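PDB 3C26: putative acetyltransferase Ta0821 from Thermoplasma acidophilum DSM 1728, which probably transfers an acyl group, as a member of the GNAT acetyltransferase family, to an acceptor that is not known. Local coordinates for residues I148-G153 against N236-F241; E144-Y149 against Y242-L247; G43-Y48 against A123-N128. One frame throughout, in Å; residues are numbered along the deposited sequence.

How the interactions relate
From the N terminus, interaction 3 closes first: G43-Y48, at the start of helix 45-58, meets A123-N128, where strand 119-125 ends, across a loop of 74 residues. Interactions 2 and 1 then open on the same strand, 141-153, and are nested: 148-153 pairs with 236-241 inside the wider loop that 144-149 closes with 242-247. Together they run strand 141-153 against strand 237-243, sharing I148 and Y149. Neither of these two loops crosses that of interaction 3, yet the contacts touch in space. I148 packs on Y125, the side chain of T240 packs on T44, and Y242 OH probably hydrogen-bonds to T44 OG1, tying the helix start to the strand pair.

Interaction 1: residues I148-G153 against N236-F241; sequences IYTFQG and NGRITF
Y149 with F241 and F151 with I239 exchange backbone hydrogen bonds in both directions. Y149 N lies 2.9 Å from F241 O and F151 N 2.7 Å from I239 O, whereas I239 N to F151 O is longer, at 3.2 Å. G153 and G237 make a third such pair, with the bond from G153 N weak. CA-H...O contacts reach the same acceptors, T240 CA lying 3.4 Å from Y149 O. The motif is a regular antiparallel strand pair; over 148-153 and 237-241 the directions lie 160° apart, and within these segments T150-T240 and Q152-R238 are the non-hydrogen-bonded pairs. Aromatic packing occupies the face beneath helix 225-232, where F151 and F241 cross at about a right angle, F151 CD2 standing 3.7 Å from F241 CE1; F228 and I229 touch F241. On the other face T150 and T240 lie side by side, T150 OG1 3.7 Å from T240 CG2. R238, extended with CG anti to the backbone N (chi1 -175°), brings the edge of its guanidinium to T150 CG2, 3.6 Å from NE, while NH2 bonds to D41 O. Q152 NE2 bonds to L251 O of the second subunit, which also forms backbone bonds with T150 and Q152.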
loop_
_atom_site.group_PDB
_atom_site.type_symbol
_atom_site.label_atom_id
_atom_site.label_comp_id
_atom_site.label_asym_id
_atom_site.label_seq_id
_atom_site.Cartn_x
_atom_site.Cartn_y
_atom_site.Cartn_z
ATOM N N ILE A 148 5.784 8.244 -0.334
ATOM C CA ILE A 148 4.549 8.994 -0.643
ATOM C C ILE A 148 3.632 9.172 0.564
ATOM O O ILE A 148 3.294 8.218 1.214
ATOM C CB ILE A 148 3.745 8.244 -1.692
ATOM C CG1 ILE A 148 4.527 8.095 -3.020
ATOM C CG2 ILE A 148 2.413 8.971 -1.948
ATOM C CD1 ILE A 148 3.867 7.127 -4.057
ATOM N N TYR A 149 3.236 10.404 0.835
ATOM C CA TYR A 149 2.375 10.774 1.977
ATOM C C TYR A 149 1.184 11.495 1.463
ATOM O O TYR A 149 1.316 12.560 0.876
ATOM C CB TYR A 149 3.121 11.706 2.949
ATOM C CG TYR A 149 4.436 11.140 3.375
ATOM C CD1 TYR A 149 5.551 11.235 2.551
ATOM C CD2 TYR A 149 4.554 10.424 4.576
ATOM C CE1 TYR A 149 6.777 10.664 2.920
ATOM C CE2 TYR A 149 5.738 9.857 4.933
ATOM C CZ TYR A 149 6.865 10.002 4.108
ATOM O OH TYR A 149 8.061 9.411 4.477
ATOM N N THR A 150 0.012 10.904 1.663
ATOM C CA THR A 150 -1.225 11.465 1.163
ATOM C C THR A 150 -2.066 11.982 2.300
ATOM O O THR A 150 -2.252 11.326 3.316
ATOM C CB THR A 150 -2.076 10.470 0.301
ATOM O OG1 THR A 150 -1.319 9.940 -0.795
ATOM C CG2 THR A 150 -3.291 11.178 -0.296
ATOM N N PHE A 151 -2.580 13.185 2.092
ATOM C CA PHE A 151 -3.360 13.904 3.089
ATOM C C PHE A 151 -4.688 14.329 2.555
ATOM O O PHE A 151 -4.891 14.537 1.351
ATOM C CB PHE A 151 -2.591 15.130 3.606
ATOM C CG PHE A 151 -1.385 14.769 4.420
ATOM C CD1 PHE A 151 -1.493 14.565 5.771
ATOM C CD2 PHE A 151 -0.158 14.558 3.813
ATOM C CE1 PHE A 151 -0.390 14.169 6.519
ATOM C CE2 PHE A 151 0.969 14.149 4.559
ATOM C CZ PHE A 151 0.851 13.969 5.896
ATOM N N GLN A 152 -5.626 14.428 3.470
ATOM C CA GLN A 152 -6.935 14.902 3.087
ATOM C C GLN A 152 -6.993 16.273 3.610
ATOM O O GLN A 152 -7.196 16.499 4.803
ATOM C CB GLN A 152 -8.113 14.028 3.509
ATOM C CG GLN A 152 -8.020 13.314 4.807
ATOM C CD GLN A 152 -9.067 12.206 4.894
ATOM O OE1 GLN A 152 -9.598 11.770 3.885
ATOM N NE2 GLN A 152 -9.332 11.738 6.086
ATOM N N GLY A 153 -6.681 17.154 2.651
ATOM C CA GLY A 153 -6.613 18.613 2.795
ATOM C C GLY A 153 -7.992 19.236 2.956
ATOM O O GLY A 153 -8.892 19.092 2.089
ATOM N N ASN A 236 -6.502 22.503 0.307
ATOM C CA ASN A 236 -7.732 21.884 -0.173
ATOM C C ASN A 236 -7.585 20.796 -1.256
ATOM O O ASN A 236 -6.864 20.930 -2.255
ATOM C CB ASN A 236 -8.696 22.963 -0.658
ATOM C CG ASN A 236 -10.065 22.747 -0.164
ATOM O OD1 ASN A 236 -10.249 22.295 0.971
ATOM N ND2 ASN A 236 -11.058 23.069 -0.988
ATOM N N GLY A 237 -8.336 19.726 -1.023
ATOM C CA GLY A 237 -8.378 18.575 -1.902
ATOM C C GLY A 237 -7.352 17.545 -1.539
ATOM O O GLY A 237 -6.893 17.472 -0.398
ATOM N N ARG A 238 -6.976 16.734 -2.524
ATOM C CA ARG A 238 -5.992 15.730 -2.263
ATOM C C ARG A 238 -4.567 16.313 -2.294
ATOM O O ARG A 238 -4.090 16.798 -3.325
ATOM C CB ARG A 238 -6.099 14.587 -3.241
ATOM C CG ARG A 238 -5.128 13.419 -2.908
ATOM C CD ARG A 238 -5.261 12.336 -3.996
ATOM N NE ARG A 238 -4.460 11.158 -3.676
ATOM C CZ ARG A 238 -4.531 9.983 -4.303
ATOM N NH1 ARG A 238 -5.363 9.804 -5.323
ATOM N NH2 ARG A 238 -3.758 8.987 -3.906
ATOM N N ILE A 239 -3.912 16.265 -1.137
ATOM C CA ILE A 239 -2.538 16.785 -0.999
ATOM C C ILE A 239 -1.572 15.635 -0.806
ATOM O O ILE A 239 -1.643 14.903 0.185
ATOM C CB ILE A 239 -2.357 17.807 0.175
ATOM C CG1 ILE A 239 -3.433 18.878 0.128
ATOM C CG2 ILE A 239 -0.984 18.470 0.100
ATOM C CD1 ILE A 239 -3.583 19.549 -1.248
ATOM N N THR A 240 -0.663 15.499 -1.767
ATOM C CA THR A 240 0.308 14.396 -1.812
ATOM C C THR A 240 1.741 14.908 -1.905
ATOM O O THR A 240 2.127 15.697 -2.809
ATOM C CB THR A 240 0.054 13.423 -3.027
ATOM O OG1 THR A 240 -1.362 13.113 -3.167
ATOM C CG2 THR A 240 0.876 12.117 -2.907
ATOM N N PHE A 241 2.518 14.429 -0.944
ATOM C CA PHE A 241 3.936 14.724 -0.867
ATOM C C PHE A 241 4.713 13.521 -1.253
ATOM O O PHE A 241 4.500 12.433 -0.732
ATOM C CB PHE A 241 4.359 15.105 0.543
ATOM C CG PHE A 241 3.657 16.316 1.080
ATOM C CD1 PHE A 241 2.406 16.192 1.670
ATOM C CD2 PHE A 241 4.228 17.585 0.986
ATOM C CE1 PHE A 241 1.753 17.281 2.165
ATOM C CE2 PHE A 241 3.557 18.689 1.494
ATOM C CZ PHE A 241 2.340 18.539 2.087
#

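Interaction 2: residues E144-Y149 against Y242-L247. With EDO (1,2-ethanediol), chain F.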
loop_
_atom_site.group_PDB
_atom_site.type_symbol
_atom_site.label_atom_id
_atom_site.label_comp_id
_atom_site.label_asym_id
_atom_site.label_seq_id
_atom_site.Cartn_x
_atom_site.Cartn_y
_atom_site.Cartn_z
ATOM N N GLU A 144 17.181 6.420 -6.859
ATOM C CA GLU A 144 16.548 7.244 -5.834
ATOM C C GLU A 144 15.150 6.752 -5.466
ATOM O O GLU A 144 14.535 5.951 -6.182
ATOM C CB GLU A 144 16.575 8.737 -6.263
ATOM C CG GLU A 144 16.163 9.825 -5.192
ATOM C CD GLU A 144 16.881 9.750 -3.851
ATOM O OE1 GLU A 144 16.520 8.933 -2.959
ATOM O OE2 GLU A 144 17.860 10.504 -3.684
ATOM N N GLU A 145 14.629 7.271 -4.361
ATOM C CA GLU A 145 13.295 6.867 -3.932
ATOM C C GLU A 145 12.603 7.980 -3.160
ATOM O O GLU A 145 13.236 8.666 -2.348
ATOM C CB GLU A 145 13.457 5.574 -3.097
ATOM C CG GLU A 145 12.459 5.319 -2.063
ATOM C CD GLU A 145 12.525 3.893 -1.549
ATOM O OE1 GLU A 145 13.559 3.465 -0.980
ATOM O OE2 GLU A 145 11.538 3.196 -1.727
ATOM N N TYR A 146 11.306 8.159 -3.446
ATOM C CA TYR A 146 10.451 9.197 -2.830
ATOM C C TYR A 146 9.217 8.606 -2.157
ATOM O O TYR A 146 8.171 8.440 -2.800
ATOM C CB TYR A 146 9.961 10.249 -3.855
ATOM C CG TYR A 146 11.029 11.193 -4.320
ATOM C CD1 TYR A 146 12.091 10.737 -5.095
ATOM C CD2 TYR A 146 10.991 12.540 -3.994
ATOM C CE1 TYR A 146 13.109 11.598 -5.508
ATOM C CE2 TYR A 146 12.002 13.421 -4.413
ATOM C CZ TYR A 146 13.048 12.937 -5.167
ATOM O OH TYR A 146 14.020 13.789 -5.588
ATOM N N PRO A 147 9.318 8.292 -0.853
ATOM C CA PRO A 147 8.157 7.837 -0.113
ATOM C C PRO A 147 6.991 8.801 -0.285
ATOM O O PRO A 147 7.189 9.999 -0.397
ATOM C CB PRO A 147 8.644 7.834 1.336
ATOM C CG PRO A 147 10.022 7.679 1.279
ATOM C CD PRO A 147 10.523 8.286 -0.012
ATOM N N ILE A 148 5.784 8.244 -0.334
ATOM C CA ILE A 148 4.549 8.994 -0.643
ATOM C C ILE A 148 3.632 9.172 0.564
ATOM O O ILE A 148 3.294 8.218 1.214
ATOM C CB ILE A 148 3.745 8.244 -1.692
ATOM C CG1 ILE A 148 4.527 8.095 -3.020
ATOM C CG2 ILE A 148 2.413 8.971 -1.948
ATOM C CD1 ILE A 148 3.867 7.127 -4.057
ATOM N N TYR A 149 3.236 10.404 0.835
ATOM C CA TYR A 149 2.375 10.774 1.977
ATOM C C TYR A 149 1.184 11.495 1.463
ATOM O O TYR A 149 1.316 12.560 0.876
ATOM C CB TYR A 149 3.121 11.706 2.949
ATOM C CG TYR A 149 4.436 11.140 3.375
ATOM C CD1 TYR A 149 5.551 11.235 2.551
ATOM C CD2 TYR A 149 4.554 10.424 4.576
ATOM C CE1 TYR A 149 6.777 10.664 2.920
ATOM C CE2 TYR A 149 5.738 9.857 4.933
ATOM C CZ TYR A 149 6.865 10.002 4.108
ATOM O OH TYR A 149 8.061 9.411 4.477
ATOM N N TYR A 242 5.622 13.765 -2.200
ATOM C CA TYR A 242 6.623 12.795 -2.625
ATOM C C TYR A 242 7.909 13.326 -2.046
ATOM O O TYR A 242 8.401 14.358 -2.461
ATOM C CB TYR A 242 6.676 12.712 -4.131
ATOM C CG TYR A 242 5.398 12.214 -4.789
ATOM C CD1 TYR A 242 4.354 13.070 -5.098
ATOM C CD2 TYR A 242 5.270 10.900 -5.135
ATOM C CE1 TYR A 242 3.240 12.623 -5.731
ATOM C CE2 TYR A 242 4.154 10.431 -5.785
ATOM C CZ TYR A 242 3.131 11.288 -6.069
ATOM O OH TYR A 242 1.999 10.777 -6.661
ATOM N N VAL A 243 8.412 12.633 -1.039
ATOM C CA VAL A 243 9.540 13.115 -0.236
ATOM C C VAL A 243 10.782 12.275 -0.421
ATOM O O VAL A 243 10.726 11.081 -0.374
ATOM C CB VAL A 243 9.165 13.185 1.268
ATOM C CG1 VAL A 243 10.290 13.810 2.088
ATOM C CG2 VAL A 243 7.899 14.003 1.472
ATOM N N ARG A 244 11.902 12.939 -0.694
ATOM C CA ARG A 244 13.126 12.234 -0.941
ATOM C C ARG A 244 13.450 11.354 0.266
ATOM O O ARG A 244 13.373 11.782 1.405
ATOM C CB ARG A 244 14.287 13.186 -1.301
ATOM C CG ARG A 244 15.554 12.410 -1.763
ATOM C CD ARG A 244 16.782 13.275 -1.779
ATOM N NE ARG A 244 16.696 14.435 -2.661
ATOM C CZ ARG A 244 17.030 14.466 -3.947
ATOM N NH1 ARG A 244 17.417 13.393 -4.581
ATOM N NH2 ARG A 244 16.936 15.598 -4.604
ATOM N N LYS A 245 13.788 10.105 -0.011
ATOM C CA LYS A 245 14.046 9.080 1.040
ATOM C C LYS A 245 14.856 9.575 2.269
ATOM O O LYS A 245 14.464 9.365 3.446
ATOM C CB LYS A 245 14.707 7.865 0.394
ATOM C CG LYS A 245 14.965 6.717 1.318
ATOM C CD LYS A 245 13.690 6.234 1.902
ATOM C CE LYS A 245 13.770 4.799 2.354
ATOM N NZ LYS A 245 12.497 4.350 3.007
ATOM N N ALA A 246 15.936 10.286 1.991
ATOM C CA ALA A 246 16.855 10.698 3.046
ATOM C C ALA A 246 16.173 11.619 4.005
ATOM O O ALA A 246 16.541 11.658 5.186
ATOM C CB ALA A 246 18.119 11.343 2.500
ATOM N N LEU A 247 15.166 12.338 3.517
ATOM C CA LEU A 247 14.396 13.259 4.360
ATOM C C LEU A 247 13.240 12.559 5.069
ATOM O O LEU A 247 12.791 12.960 6.154
ATOM C CB LEU A 247 13.765 14.357 3.518
ATOM C CG LEU A 247 14.612 15.289 2.677
ATOM C CD1 LEU A 247 13.706 16.368 2.227
ATOM C CD2 LEU A 247 15.703 15.872 3.488
HETATM C C1 EDO F . 9.773 3.366 2.126
HETATM O O1 EDO F . 10.763 3.858 1.199
HETATM C C2 EDO F . 8.399 3.157 1.479
HETATM O O2 EDO F . 8.264 1.819 0.981
HETATM O O HOH W 1 17.503 9.840 -0.566
#
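E144 and R244 cross at about a right angle in a 3.1 Å salt bridge between OE2 and NH1. OE2 lies in the guanidinium plane, while NH1 approaches from above the carboxylate plane. A bend at chi2 (52°) swings E144 CD back, and OE1 accepts from E145 N through its anti lone pair. The arginine bends at chi3 (-60°), and Y146 OH sits 3.4 Å above the centre of the guanidinium plane; R244 CA makes a CH-pi contact over the Y146 ring. Y146 OH bonds to N220; C174 O, N220 O and Y181 OH also hold the R244 guanidinium. E145 and K245 run side by side, bridged by a 1,2-ethanediol, probably from the crystallisation liquor, whose O1 takes a bond from K245 NZ at 2.6 Å and gives a weak one to E145 OE2, which also bonds to S258 OG. The bond from V243 N to P147 O at 3.0 Å continues the pairing; K245 N, just past the N-cap R244, bonds to E145 O at 2.8 Å. I148 CG1 packs 3.6 Å from Y242 CD2. Strand 237-243, lying between strands 141-153 and 214-221, here passes into helix 245-248, with strand 180-183 against E144 and Y146.

Interaction 3: residues G43-Y48 against A123-N128. With EDO (1,2-ethanediol), chain H.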
loop_
_atom_site.group_PDB
_atom_site.type_symbol
_atom_site.label_atom_id
_atom_site.label_comp_id
_atom_site.label_asym_id
_atom_site.label_seq_id
_atom_site.Cartn_x
_atom_site.Cartn_y
_atom_site.Cartn_z
ATOM N N GLY A 43 -1.524 6.676 -5.265
ATOM C CA GLY A 43 -0.619 7.634 -5.865
ATOM C C GLY A 43 -1.290 8.461 -6.918
ATOM O O GLY A 43 -2.481 8.257 -7.219
ATOM N N THR A 44 -0.535 9.374 -7.535
ATOM C CA THR A 44 -1.140 10.331 -8.453
ATOM C C THR A 44 -0.482 10.416 -9.807
ATOM O O THR A 44 -0.828 11.248 -10.634
ATOM C CB THR A 44 -1.207 11.733 -7.816
ATOM O OG1 THR A 44 0.110 12.247 -7.646
ATOM C CG2 THR A 44 -1.930 11.702 -6.480
HETATM N N MSE A 45 0.440 9.500 -10.061
HETATM C CA MSE A 45 1.096 9.474 -11.353
HETATM C C MSE A 45 0.109 9.233 -12.498
HETATM O O MSE A 45 0.248 9.787 -13.573
HETATM C CB MSE A 45 2.175 8.405 -11.412
HETATM C CG MSE A 45 3.068 8.561 -12.598
HETATM SE SE MSE A 45 4.799 7.639 -12.454
HETATM C CE MSE A 45 4.203 5.791 -12.361
ATOM N N ASP A 46 -0.894 8.413 -12.247
ATOM C CA ASP A 46 -1.886 8.073 -13.283
ATOM C C ASP A 46 -2.714 9.268 -13.660
ATOM O O ASP A 46 -3.036 9.460 -14.831
ATOM C CB ASP A 46 -2.824 6.898 -12.881
ATOM C CG ASP A 46 -2.197 5.520 -13.141
ATOM O OD1 ASP A 46 -2.352 5.001 -14.261
ATOM O OD2 ASP A 46 -1.491 4.976 -12.265
ATOM N N ASP A 47 -3.044 10.073 -12.665
ATOM C CA ASP A 47 -3.859 11.251 -12.880
ATOM C C ASP A 47 -3.052 12.309 -13.611
ATOM O O ASP A 47 -3.601 13.115 -14.365
ATOM C CB ASP A 47 -4.327 11.867 -11.555
ATOM C CG ASP A 47 -5.202 10.916 -10.728
ATOM O OD1 ASP A 47 -6.247 10.443 -11.198
ATOM O OD2 ASP A 47 -4.801 10.632 -9.613
ATOM N N TYR A 48 -1.758 12.353 -13.305
ATOM C CA TYR A 48 -0.835 13.267 -13.977
ATOM C C TYR A 48 -0.815 12.919 -15.458
ATOM O O TYR A 48 -1.063 13.738 -16.310
ATOM C CB TYR A 48 0.615 13.172 -13.443
ATOM C CG TYR A 48 1.590 13.986 -14.318
ATOM C CD1 TYR A 48 1.559 15.378 -14.334
ATOM C CD2 TYR A 48 2.519 13.363 -15.135
ATOM C CE1 TYR A 48 2.425 16.120 -15.129
ATOM C CE2 TYR A 48 3.392 14.088 -15.917
ATOM C CZ TYR A 48 3.338 15.459 -15.927
ATOM O OH TYR A 48 4.223 16.165 -16.712
ATOM N N ALA A 123 10.361 6.457 -13.565
ATOM C CA ALA A 123 9.803 6.378 -12.260
ATOM C C ALA A 123 8.852 5.181 -12.167
ATOM O O ALA A 123 7.945 5.004 -12.998
ATOM C CB ALA A 123 9.100 7.707 -11.877
ATOM N N VAL A 124 9.091 4.356 -11.151
ATOM C CA VAL A 124 8.298 3.139 -10.900
ATOM C C VAL A 124 7.821 3.036 -9.438
ATOM O O VAL A 124 8.594 3.218 -8.523
ATOM C CB VAL A 124 9.102 1.859 -11.243
ATOM C CG1 VAL A 124 8.215 0.664 -11.196
ATOM C CG2 VAL A 124 9.808 2.020 -12.616
ATOM N N TYR A 125 6.519 2.801 -9.239
ATOM C CA TYR A 125 5.993 2.636 -7.877
ATOM C C TYR A 125 6.633 1.431 -7.208
ATOM O O TYR A 125 6.866 0.418 -7.838
ATOM C CB TYR A 125 4.494 2.439 -7.869
ATOM C CG TYR A 125 3.643 3.665 -8.102
ATOM C CD1 TYR A 125 3.628 4.709 -7.183
ATOM C CD2 TYR A 125 2.777 3.735 -9.175
ATOM C CE1 TYR A 125 2.845 5.787 -7.359
ATOM C CE2 TYR A 125 1.935 4.814 -9.334
ATOM C CZ TYR A 125 1.993 5.843 -8.448
ATOM O OH TYR A 125 1.119 6.917 -8.596
ATOM N N SER A 126 6.917 1.573 -5.920
ATOM C CA SER A 126 7.573 0.529 -5.098
ATOM C C SER A 126 6.747 -0.773 -5.049
ATOM O O SER A 126 7.280 -1.852 -4.820
ATOM C CB SER A 126 7.748 1.017 -3.661
ATOM O OG SER A 126 6.491 1.414 -3.096
ATOM N N TRP A 127 5.440 -0.668 -5.263
ATOM C CA TRP A 127 4.543 -1.873 -5.244
ATOM C C TRP A 127 4.364 -2.525 -6.619
ATOM O O TRP A 127 3.735 -3.578 -6.767
ATOM C CB TRP A 127 3.152 -1.501 -4.708
ATOM C CG TRP A 127 2.516 -0.280 -5.367
ATOM C CD1 TRP A 127 2.419 0.975 -4.809
ATOM C CD2 TRP A 127 1.846 -0.201 -6.621
ATOM N NE1 TRP A 127 1.795 1.821 -5.660
ATOM C CE2 TRP A 127 1.402 1.131 -6.773
ATOM C CE3 TRP A 127 1.592 -1.120 -7.655
ATOM C CZ2 TRP A 127 0.716 1.577 -7.917
ATOM C CZ3 TRP A 127 0.885 -0.681 -8.791
ATOM C CH2 TRP A 127 0.465 0.651 -8.911
ATOM N N ASN A 128 4.899 -1.876 -7.654
ATOM C CA ASN A 128 4.669 -2.340 -9.028
ATOM C C ASN A 128 5.732 -3.341 -9.426
ATOM O O ASN A 128 6.618 -3.078 -10.218
ATOM C CB ASN A 128 4.561 -1.187 -10.018
ATOM C CG ASN A 128 4.048 -1.642 -11.350
ATOM O OD1 ASN A 128 3.836 -2.833 -11.547
ATOM N ND2 ASN A 128 3.785 -0.694 -12.271
HETATM C C1 EDO H . 4.194 -1.714 -0.456
HETATM O O1 EDO H . 3.153 -0.773 -0.768
HETATM C C2 EDO H . 5.215 -1.735 -1.576
HETATM O O2 EDO H . 5.873 -0.496 -1.434
HETATM O O HOH W 2 -1.247 6.336 -9.875
#
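Y125 and M45, a selenomethionine, slide past each other in opposite directions, the tyrosine reaching from its strand to the start of a helix and the methionine from that helix back to the strand. At the far end of the ring, Y125 OH accepts a hydrogen bond from M45 N at 3.0 Å, with an angle of 156° at the hydrogen. The same hydroxyl donates to a water 2.8 Å away, which accepts from D46 N as well and gives a bond of 2.8 Å to D46 OD2, while D46 OD1 bonds to S24 OG. The phenol is thereby gripped twice, directly and through water, at the first turn of helix 45-58. M45 CB lies close to the hydroxyl, 3.4 Å from Y125 OH. From there the chain sets out with CG anti to the backbone N (chi1 -167°), and a bend at chi3 (64°) brings CE to 3.9 Å from Y125 CE2. The selenium stands obliquely to the ring in a Met-aromatic contact, 5.5 Å from SE to the ring centroid, and also meets A123, with SE 4.3 Å from A123 CB. Helix 45-58 thus packs against the end of strand 119-125 through M45 and Y125. Beyond the strand end, the W127 ring has Y125 CB over one face, offset toward the rim. S126 OG turns elsewhere, to a 1,2-ethanediol whose O2 is 2.6 Å away, and also bonds to S258 N. S126 O is bonded by K38 NZ of the second subunit. A type I turn from Y125 to N128 leads from strand 119-125 into helix 129-138, with N128 as its N-cap. Strand 119-125 runs parallel to its neighbour 85-92, an arrangement consistent with the two central parallel strands of the GNAT fold, which splay apart in relatives to admit acetyl-CoA.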